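PDB 3TOY: mandelate racemase/muconate lactonizing enzyme family protein from Bradyrhizobium sp. ORS 278, which is of unknown specific function but belongs to the enolase superfamily, whose members pair an N-terminal alpha+beta capping domain with a modified (beta/alpha)-barrel. Local coordinates for residues A34-T39 with P84-V89; V58-T63 with G70-F75; G347-E352 with L370-S375. One frame throughout, in Å; residues are numbered along the deposited sequence.

Contact 1 (A34-T39 with P84-V89); sequences ARAVIT and PLVHLV. With NI (nickel (II) ion), chain G.
Val86 and Ala34 carry most of this contact, each giving 68 Å² to the opposite segment. The two methyls of Val86 divide the strand between them. Val86 CG1, anti to the backbone N (chi1 167°), comes within 3.7 Å of Ala34 O. The other branch reaches further along the strand, placing Val86 CG2 4.1 Å from Ala36 CB. One helical turn on, Val89 CG1 meets Ala34 CB at 4.0 Å, and as Val86 CG1 lies 4.2 Å from Ala34 CB, this single methyl is packed against two valines of the same helical face. No hydrogen bond crosses between the segments; the side chains that meet are all aliphatic, though one methyl also lies against a carbonyl oxygen.

Strand 34-39 and helix 84-89 run nearly antiparallel, their axes 7.9 Å apart at closest approach. This is the packing of a helix on the antiparallel sheet of the N-terminal capping domain in this family: strand 29-47 sits inside the sheet, and helix 82-95 follows directly after the meander and covers one of its faces. Ala34 and Ala36 point toward the helix, whereas Arg35 between them turns to the other face, where it forms a salt bridge with Glu374 and lies on Trp372.

Further out, the side-chain OE2 of Glu90, the next residue of the helix, accepts a hydrogen bond from Ala34 N. Helix 122-142 packs against helix 82-95, Met125 on Leu85 and Ala126 on Val89. On the side of the helix turned from the strand, His87 NE2 binds a nickel ion at 2.3 Å, whose coordination includes waters and His87 NE2 of a second subunit; Pro84 packs nearby on Leu88 of that subunit.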
loop_
_atom_site.group_PDB
_atom_site.type_symbol
_atom_site.label_atom_id
_atom_site.label_comp_id
_atom_site.label_asym_id
_atom_site.label_seq_id
_atom_site.Cartn_x
_atom_site.Cartn_y
_atom_site.Cartn_z
ATOM N N ALA A 34 -29.393 -24.840 32.772
ATOM C CA ALA A 34 -29.786 -24.593 31.400
ATOM C C ALA A 34 -30.817 -25.608 30.973
ATOM O O ALA A 34 -30.705 -26.795 31.290
ATOM C CB ALA A 34 -28.546 -24.676 30.483
ATOM N N ARG A 35 -31.823 -25.152 30.240
ATOM C CA ARG A 35 -32.808 -26.073 29.688
ATOM C C ARG A 35 -32.948 -25.899 28.185
ATOM O O ARG A 35 -32.874 -24.780 27.675
ATOM C CB ARG A 35 -34.170 -25.876 30.359
ATOM C CG ARG A 35 -34.174 -26.133 31.878
ATOM C CD ARG A 35 -35.539 -25.793 32.476
ATOM N NE ARG A 35 -35.750 -24.352 32.589
ATOM C CZ ARG A 35 -36.905 -23.786 32.923
ATOM N NH1 ARG A 35 -37.966 -24.540 33.190
ATOM N NH2 ARG A 35 -36.998 -22.464 33.003
ATOM N N ALA A 36 -33.174 -27.005 27.488
ATOM C CA ALA A 36 -33.393 -26.986 26.048
ATOM C C ALA A 36 -34.883 -27.030 25.713
ATOM O O ALA A 36 -35.633 -27.822 26.293
ATOM C CB ALA A 36 -32.666 -28.170 25.404
ATOM N N VAL A 37 -35.318 -26.186 24.781
ATOM C CA VAL A 37 -36.688 -26.242 24.279
ATOM C C VAL A 37 -36.686 -26.178 22.766
ATOM O O VAL A 37 -35.734 -25.680 22.157
ATOM C CB VAL A 37 -37.570 -25.108 24.812
ATOM C CG1 VAL A 37 -37.701 -25.193 26.333
ATOM C CG2 VAL A 37 -37.019 -23.740 24.420
ATOM N N ILE A 38 -37.745 -26.696 22.160
ATOM C CA ILE A 38 -37.962 -26.486 20.742
ATOM C C ILE A 38 -39.328 -25.846 20.549
ATOM O O ILE A 38 -40.368 -26.496 20.705
ATOM C CB ILE A 38 -37.842 -27.792 19.949
ATOM C CG1 ILE A 38 -36.485 -28.452 20.231
ATOM C CG2 ILE A 38 -38.042 -27.534 18.455
ATOM C CD1 ILE A 38 -36.254 -29.734 19.481
ATOM N N THR A 39 -39.321 -24.559 20.230
ATOM C CA THR A 39 -40.547 -23.804 20.080
ATOM C C THR A 39 -41.108 -23.949 18.678
ATOM O O THR A 39 -40.359 -24.148 17.721
ATOM C CB THR A 39 -40.311 -22.310 20.351
ATOM O OG1 THR A 39 -39.331 -21.808 19.427
ATOM C CG2 THR A 39 -39.824 -22.098 21.767
ATOM N N PRO A 84 -25.055 -30.483 23.869
ATOM C CA PRO A 84 -23.715 -29.922 24.075
ATOM C C PRO A 84 -23.773 -28.540 24.758
ATOM O O PRO A 84 -23.023 -28.292 25.719
ATOM C CB PRO A 84 -23.159 -29.806 22.654
ATOM C CG PRO A 84 -23.926 -30.758 21.842
ATOM C CD PRO A 84 -25.287 -30.892 22.477
ATOM N N LEU A 85 -24.663 -27.659 24.283
ATOM C CA LEU A 85 -24.777 -26.296 24.841
ATOM C C LEU A 85 -25.248 -26.332 26.292
ATOM O O LEU A 85 -24.724 -25.630 27.149
ATOM C CB LEU A 85 -25.723 -25.423 24.012
ATOM C CG LEU A 85 -25.095 -24.861 22.725
ATOM C CD1 LEU A 85 -26.145 -24.192 21.846
ATOM C CD2 LEU A 85 -23.986 -23.894 23.095
ATOM N N VAL A 86 -26.226 -27.187 26.577
ATOM C CA VAL A 86 -26.698 -27.330 27.965
ATOM C C VAL A 86 -25.556 -27.744 28.893
ATOM O O VAL A 86 -25.366 -27.155 29.963
ATOM C CB VAL A 86 -27.870 -28.345 28.045
ATOM C CG1 VAL A 86 -28.144 -28.739 29.509
ATOM C CG2 VAL A 86 -29.114 -27.752 27.388
ATOM N N HIS A 87 -24.803 -28.732 28.471
ATOM C CA HIS A 87 -23.650 -29.203 29.192
ATOM C C HIS A 87 -22.634 -28.110 29.430
ATOM O O HIS A 87 -22.154 -27.931 30.515
ATOM C CB HIS A 87 -22.925 -30.235 28.361
ATOM C CG HIS A 87 -23.269 -31.655 28.668
ATOM N ND1 HIS A 87 -22.780 -32.319 29.768
ATOM C CD2 HIS A 87 -23.981 -32.566 27.967
ATOM C CE1 HIS A 87 -23.224 -33.562 29.758
ATOM N NE2 HIS A 87 -23.945 -33.741 28.670
ATOM N N LEU A 88 -22.280 -27.414 28.364
ATOM C CA LEU A 88 -21.255 -26.382 28.474
ATOM C C LEU A 88 -21.663 -25.284 29.443
ATOM O O LEU A 88 -20.872 -24.869 30.300
ATOM C CB LEU A 88 -20.952 -25.796 27.096
ATOM C CG LEU A 88 -20.109 -26.754 26.258
ATOM C CD1 LEU A 88 -20.159 -26.296 24.816
ATOM C CD2 LEU A 88 -18.654 -26.835 26.767
ATOM N N VAL A 89 -22.898 -24.810 29.320
ATOM C CA VAL A 89 -23.370 -23.752 30.189
ATOM C C VAL A 89 -23.338 -24.224 31.652
ATOM O O VAL A 89 -22.907 -23.501 32.542
ATOM C CB VAL A 89 -24.791 -23.319 29.828
ATOM C CG1 VAL A 89 -25.342 -22.395 30.913
ATOM C CG2 VAL A 89 -24.816 -22.614 28.454
HETATM NI NI NI G . -24.748 -35.610 27.563
HETATM O O HOH W 1 -25.981 -37.233 28.203
HETATM O O HOH W 2 -23.061 -36.701 27.996
HETATM O O HOH W 3 -26.687 -34.729 27.280
HETATM O O HOH W 4 -25.590 -36.814 29.098
#

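Contact 2 (V58-T63 with G70-F75); sequences VLIDVT and GHSYLF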
loop_
_atom_site.group_PDB
_atom_site.type_symbol
_atom_site.label_atom_id
_atom_site.label_comp_id
_atom_site.label_asym_id
_atom_site.label_seq_id
_atom_site.Cartn_x
_atom_site.Cartn_y
_atom_site.Cartn_z
ATOM N N VAL A 58 -31.802 -22.610 24.039
ATOM C CA VAL A 58 -31.277 -22.970 25.354
ATOM C C VAL A 58 -31.602 -21.825 26.301
ATOM O O VAL A 58 -31.205 -20.679 26.069
ATOM C CB VAL A 58 -29.753 -23.211 25.325
ATOM C CG1 VAL A 58 -29.181 -23.382 26.747
ATOM C CG2 VAL A 58 -29.416 -24.415 24.446
ATOM N N LEU A 59 -32.336 -22.127 27.372
ATOM C CA LEU A 59 -32.761 -21.112 28.329
ATOM C C LEU A 59 -31.861 -21.194 29.539
ATOM O O LEU A 59 -31.686 -22.270 30.123
ATOM C CB LEU A 59 -34.229 -21.347 28.738
ATOM C CG LEU A 59 -35.191 -21.635 27.586
ATOM C CD1 LEU A 59 -36.633 -21.862 28.099
ATOM C CD2 LEU A 59 -35.156 -20.487 26.547
ATOM N N ILE A 60 -31.280 -20.061 29.912
ATOM C CA ILE A 60 -30.194 -20.027 30.875
ATOM C C ILE A 60 -30.664 -19.279 32.095
ATOM O O ILE A 60 -31.236 -18.192 31.989
ATOM C CB ILE A 60 -28.933 -19.308 30.264
ATOM C CG1 ILE A 60 -28.420 -20.085 29.044
ATOM C CG2 ILE A 60 -27.865 -19.066 31.307
ATOM C CD1 ILE A 60 -27.166 -19.460 28.332
ATOM N N ASP A 61 -30.427 -19.878 33.263
ATOM C CA ASP A 61 -30.758 -19.249 34.537
ATOM C C ASP A 61 -29.528 -19.179 35.410
ATOM O O ASP A 61 -28.875 -20.184 35.669
ATOM C CB ASP A 61 -31.847 -20.040 35.271
ATOM C CG ASP A 61 -33.118 -20.137 34.472
ATOM O OD1 ASP A 61 -33.630 -19.094 34.037
ATOM O OD2 ASP A 61 -33.615 -21.261 34.268
ATOM N N VAL A 62 -29.221 -17.991 35.886
ATOM C CA VAL A 62 -28.087 -17.825 36.767
ATOM C C VAL A 62 -28.600 -17.357 38.123
ATOM O O VAL A 62 -28.993 -16.207 38.284
ATOM C CB VAL A 62 -27.063 -16.798 36.210
ATOM C CG1 VAL A 62 -25.940 -16.553 37.233
ATOM C CG2 VAL A 62 -26.487 -17.280 34.864
ATOM N N THR A 63 -28.585 -18.253 39.107
ATOM C CA THR A 63 -29.125 -17.915 40.418
ATOM C C THR A 63 -28.059 -17.181 41.203
ATOM O O THR A 63 -26.873 -17.502 41.096
ATOM C CB THR A 63 -29.563 -19.184 41.208
ATOM O OG1 THR A 63 -28.423 -20.023 41.425
ATOM C CG2 THR A 63 -30.613 -19.968 40.441
ATOM N N GLY A 70 -30.805 -14.382 37.049
ATOM C CA GLY A 70 -30.594 -13.811 35.710
ATOM C C GLY A 70 -31.004 -14.803 34.640
ATOM O O GLY A 70 -30.786 -16.008 34.779
ATOM N N HIS A 71 -31.590 -14.302 33.559
ATOM C CA HIS A 71 -32.031 -15.148 32.483
ATOM C C HIS A 71 -31.431 -14.661 31.156
ATOM O O HIS A 71 -31.212 -13.468 30.975
ATOM C CB HIS A 71 -33.550 -15.073 32.323
ATOM C CG HIS A 71 -34.319 -15.337 33.584
ATOM N ND1 HIS A 71 -34.464 -16.601 34.117
ATOM C CD2 HIS A 71 -35.006 -14.502 34.398
ATOM C CE1 HIS A 71 -35.200 -16.531 35.212
ATOM N NE2 HIS A 71 -35.543 -15.271 35.404
ATOM N N SER A 72 -31.238 -15.592 30.233
ATOM C CA SER A 72 -30.934 -15.264 28.843
ATOM C C SER A 72 -31.270 -16.497 28.039
ATOM O O SER A 72 -31.512 -17.561 28.613
ATOM C CB SER A 72 -29.444 -14.931 28.708
ATOM O OG SER A 72 -28.675 -16.113 28.829
ATOM N N TYR A 73 -31.329 -16.382 26.719
ATOM C CA TYR A 73 -31.447 -17.591 25.899
ATOM C C TYR A 73 -30.536 -17.539 24.665
ATOM O O TYR A 73 -30.111 -16.446 24.208
ATOM C CB TYR A 73 -32.907 -17.844 25.451
ATOM C CG TYR A 73 -33.388 -16.900 24.363
ATOM C CD1 TYR A 73 -33.234 -17.226 23.011
ATOM C CD2 TYR A 73 -33.974 -15.684 24.683
ATOM C CE1 TYR A 73 -33.653 -16.347 22.002
ATOM C CE2 TYR A 73 -34.398 -14.809 23.698
ATOM C CZ TYR A 73 -34.223 -15.145 22.362
ATOM O OH TYR A 73 -34.648 -14.281 21.393
ATOM N N LEU A 74 -30.240 -18.726 24.158
ATOM C CA LEU A 74 -29.503 -18.931 22.922
ATOM C C LEU A 74 -30.411 -19.571 21.888
ATOM O O LEU A 74 -31.178 -20.489 22.220
ATOM C CB LEU A 74 -28.335 -19.871 23.179
ATOM C CG LEU A 74 -27.346 -19.436 24.253
ATOM C CD1 LEU A 74 -26.329 -20.550 24.474
ATOM C CD2 LEU A 74 -26.649 -18.134 23.871
ATOM N N PHE A 75 -30.364 -19.065 20.650
ATOM C CA PHE A 75 -30.890 -19.800 19.496
ATOM C C PHE A 75 -29.791 -20.741 19.078
ATOM O O PHE A 75 -28.648 -20.307 18.864
ATOM C CB PHE A 75 -31.240 -18.853 18.344
ATOM C CG PHE A 75 -31.581 -19.555 17.063
ATOM C CD1 PHE A 75 -32.766 -20.274 16.937
ATOM C CD2 PHE A 75 -30.718 -19.504 15.972
ATOM C CE1 PHE A 75 -33.074 -20.907 15.764
ATOM C CE2 PHE A 75 -31.029 -20.150 14.799
ATOM C CZ PHE A 75 -32.202 -20.849 14.684
#
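Ile60, with 77 Å² buried by the facing strand, lies over Ser72 and Leu74. Its side chain leaves the backbone with CG1 anti to the carbonyl carbon and continues fully extended (chi2 179°), which carries Ile60 CD1 past the serine to 4.1 Å from Leu74 CG. Ser72 OG approaches Ile60 CB at 3.5 Å, but its polar partner is Gly129 O in helix 122-142, so the hydroxyl serves the helix while its flank packs on the isoleucine. Leu74 is the next most covered residue; besides Ile60 it meets Val58, the CB atoms of Val58 and Leu74 lying 4.2 Å apart.

All of these belong to one face of an antiparallel beta hairpin. Val58-Leu74, Ile60-Ser72 and Val62-Gly70 are hydrogen-bonded pairs, each joined by two backbone bonds; Ile60 N to Ser72 O measures 2.8 Å. The intervening pairs, Leu59-Tyr73 and Asp61-His71, are non-hydrogen-bonded and send their side chains to the opposite face. There Leu59 CD2 presses on Tyr73 CB at 3.6 Å.

Beside it, His71 ND1 donates a short hydrogen bond of 2.6 Å to Asp61 OD1. The oxygen lies in the plane of the imidazole, although carboxylate and ring stand almost perpendicular to each other (88°). Asp61 OD1 is also bonded by Trp372 NE1, so two N-H groups grip one oxygen, which probably limits rotation of the carboxylate.

The face carrying Ile60 and Leu74 is covered by helices: Val58 touches Leu82 and Leu85, Ile60 touches Val89, and Val62 and Ser72 lie against Ala133 of helix 122-142. Along the other edge of strand 50-64, strand 29-47 continues the sheet through backbone bonds from Leu59 to Arg35 and from Asp61 to Thr33.

Contact 3 (G347-E352 with L370-S375); sequences GAILTE and LAWNES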
loop_
_atom_site.group_PDB
_atom_site.type_symbol
_atom_site.label_atom_id
_atom_site.label_comp_id
_atom_site.label_asym_id
_atom_site.label_seq_id
_atom_site.Cartn_x
_atom_site.Cartn_y
_atom_site.Cartn_z
ATOM N N GLY A 347 -40.762 -16.055 21.587
ATOM C CA GLY A 347 -41.993 -15.452 22.101
ATOM C C GLY A 347 -42.830 -16.480 22.857
ATOM O O GLY A 347 -43.382 -16.203 23.922
ATOM N N ALA A 348 -42.889 -17.683 22.306
ATOM C CA ALA A 348 -43.722 -18.740 22.862
ATOM C C ALA A 348 -43.357 -19.086 24.304
ATOM O O ALA A 348 -44.222 -19.509 25.079
ATOM C CB ALA A 348 -43.650 -19.970 21.979
ATOM N N ILE A 349 -42.090 -18.905 24.680
ATOM C CA ILE A 349 -41.658 -19.270 26.037
ATOM C C ILE A 349 -41.323 -18.102 26.964
ATOM O O ILE A 349 -40.780 -18.297 28.048
ATOM C CB ILE A 349 -40.518 -20.319 26.033
ATOM C CG1 ILE A 349 -39.304 -19.825 25.215
ATOM C CG2 ILE A 349 -41.024 -21.646 25.478
ATOM C CD1 ILE A 349 -38.498 -18.749 25.936
ATOM N N LEU A 350 -41.686 -16.890 26.557
ATOM C CA LEU A 350 -41.468 -15.698 27.384
ATOM C C LEU A 350 -42.744 -15.187 28.072
ATOM O O LEU A 350 -43.804 -15.163 27.457
ATOM C CB LEU A 350 -40.928 -14.562 26.513
ATOM C CG LEU A 350 -39.480 -14.722 26.053
ATOM C CD1 LEU A 350 -39.142 -13.513 25.189
ATOM C CD2 LEU A 350 -38.565 -14.802 27.272
ATOM N N THR A 351 -42.629 -14.726 29.318
ATOM C CA THR A 351 -43.779 -14.110 30.006
ATOM C C THR A 351 -44.216 -12.820 29.308
ATOM O O THR A 351 -45.391 -12.449 29.318
ATOM C CB THR A 351 -43.490 -13.825 31.502
ATOM O OG1 THR A 351 -42.521 -12.776 31.617
ATOM C CG2 THR A 351 -42.963 -15.073 32.202
ATOM N N GLU A 352 -43.266 -12.139 28.682
ATOM C CA GLU A 352 -43.577 -10.912 27.961
ATOM C C GLU A 352 -42.903 -10.899 26.592
ATOM O O GLU A 352 -41.785 -10.402 26.440
ATOM C CB GLU A 352 -43.200 -9.696 28.802
ATOM C CG GLU A 352 -44.343 -9.255 29.716
ATOM C CD GLU A 352 -43.875 -8.493 30.937
ATOM O OE1 GLU A 352 -42.649 -8.376 31.136
ATOM O OE2 GLU A 352 -44.739 -8.017 31.704
ATOM N N LEU A 370 -36.490 -10.791 30.241
ATOM C CA LEU A 370 -36.595 -12.198 29.887
ATOM C C LEU A 370 -36.974 -13.000 31.139
ATOM O O LEU A 370 -36.143 -13.217 32.012
ATOM C CB LEU A 370 -35.268 -12.717 29.317
ATOM C CG LEU A 370 -34.738 -12.054 28.033
ATOM C CD1 LEU A 370 -33.413 -12.707 27.624
ATOM C CD2 LEU A 370 -35.747 -12.168 26.921
ATOM N N ALA A 371 -38.234 -13.390 31.235
ATOM C CA ALA A 371 -38.692 -14.281 32.302
ATOM C C ALA A 371 -39.495 -15.343 31.596
ATOM O O ALA A 371 -40.164 -15.055 30.600
ATOM C CB ALA A 371 -39.545 -13.530 33.288
ATOM N N TRP A 372 -39.430 -16.572 32.087
ATOM C CA TRP A 372 -40.031 -17.675 31.366
ATOM C C TRP A 372 -41.510 -17.877 31.692
ATOM O O TRP A 372 -41.928 -17.813 32.851
ATOM C CB TRP A 372 -39.289 -18.971 31.659
ATOM C CG TRP A 372 -37.813 -18.814 31.746
ATOM C CD1 TRP A 372 -37.013 -19.116 32.813
ATOM C CD2 TRP A 372 -36.948 -18.302 30.723
ATOM N NE1 TRP A 372 -35.705 -18.835 32.510
ATOM C CE2 TRP A 372 -35.636 -18.332 31.236
ATOM C CE3 TRP A 372 -37.159 -17.829 29.424
ATOM C CZ2 TRP A 372 -34.535 -17.901 30.498
ATOM C CZ3 TRP A 372 -36.064 -17.399 28.691
ATOM C CH2 TRP A 372 -34.769 -17.437 29.231
ATOM N N ASN A 373 -42.290 -18.113 30.646
ATOM C CA ASN A 373 -43.614 -18.701 30.787
ATOM C C ASN A 373 -43.403 -20.202 31.034
ATOM O O ASN A 373 -43.291 -20.994 30.097
ATOM C CB ASN A 373 -44.418 -18.452 29.514
ATOM C CG ASN A 373 -45.758 -19.170 29.509
ATOM O OD1 ASN A 373 -46.082 -19.927 30.428
ATOM N ND2 ASN A 373 -46.540 -18.936 28.463
ATOM N N GLU A 374 -43.323 -20.586 32.307
ATOM C CA GLU A 374 -42.993 -21.972 32.661
ATOM C C GLU A 374 -43.930 -23.049 32.084
ATOM O O GLU A 374 -43.485 -24.148 31.742
ATOM C CB GLU A 374 -42.867 -22.126 34.180
ATOM C CG GLU A 374 -41.667 -21.399 34.781
ATOM C CD GLU A 374 -40.351 -22.030 34.380
ATOM O OE1 GLU A 374 -40.374 -23.123 33.773
ATOM O OE2 GLU A 374 -39.293 -21.435 34.675
ATOM N N SER A 375 -45.225 -22.760 31.988
ATOM C CA SER A 375 -46.128 -23.764 31.446
ATOM C C SER A 375 -45.751 -24.048 29.988
ATOM O O SER A 375 -45.770 -25.190 29.534
ATOM C CB SER A 375 -47.603 -23.359 31.616
ATOM O OG SER A 375 -48.031 -22.429 30.636
HETATM O O HOH W 5 -45.449 -16.893 26.206
HETATM O O HOH W 6 -40.469 -12.077 29.417
#
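The indole of Trp372 receives Ile349 O at its edge and in its plane, while Ile349 CD1 and Leu350 CD2 approach obliquely; the ring of His71 also meets it, the planes at about 75°. Ile349 CD1 lies 3.8 Å from Trp372 CE3, and Leu350 CD2 is 3.9 Å from Trp372 CZ3. The isoleucine runs alongside the tryptophan in the same direction; a chi1 of 56° sets CG1 of the isoleucine between its own N and carbonyl carbon, from where CD1 bends to the ring. The other flat group, the amide of Asn373, is held at both ends: ND2 donates to a water 3.2 Å away, and OD1 accepts from Ser375 OG. Asn373 is the N-cap of helix 374-380, and its OD1 also accepts a weak hydrogen bond from Ala376 N.

Between the backbones there is a single bridge, Leu350 with Trp372. Thr351 N gives an almost straight bond (176°) to Ala371 O at 2.8 Å, whereas Asn373 N reaches Ile349 O at 3.0 Å from above the carbonyl plane. A further water accepts from both Glu352 N and Ala371 N.

This junction of two loops brings the C-terminal part of the chain against the N-terminal antiparallel sheet: Ile349 reaches Leu57 and Leu59 of strand 50-64 and Thr39 of strand 29-47; Val377 of helix 374-380 backs both Ile349 and Trp372, and Leu350 and Leu370 rest on Glu325 of helix 324-330.

Contacts 1 and 2 share one sheet, their centres 9 Å apart: Arg35 O lies 2.7 Å from Leu59 N, probably a hydrogen bond, and Leu85 CB packs 3.9 Å from Val58 CG2. Contact 3, centred 12 Å from contact 2 and 16 Å from contact 1, closes on the sheet face turned from helix 82-95. Trp372 NE1 reaches Asp61 OD1 at 2.6 Å and Glu374 OE1 forms a salt bridge with Arg35 NH1 (2.9 Å), joining the chain's C-terminal part to its N-terminal sheet. The Val58 side chain is about 13 Å from the nickel ion on contact 1's helix. No segment here supplies a ligand to either calcium site (Asp219, Glu245 and Glu271; Arg260 and Ser263).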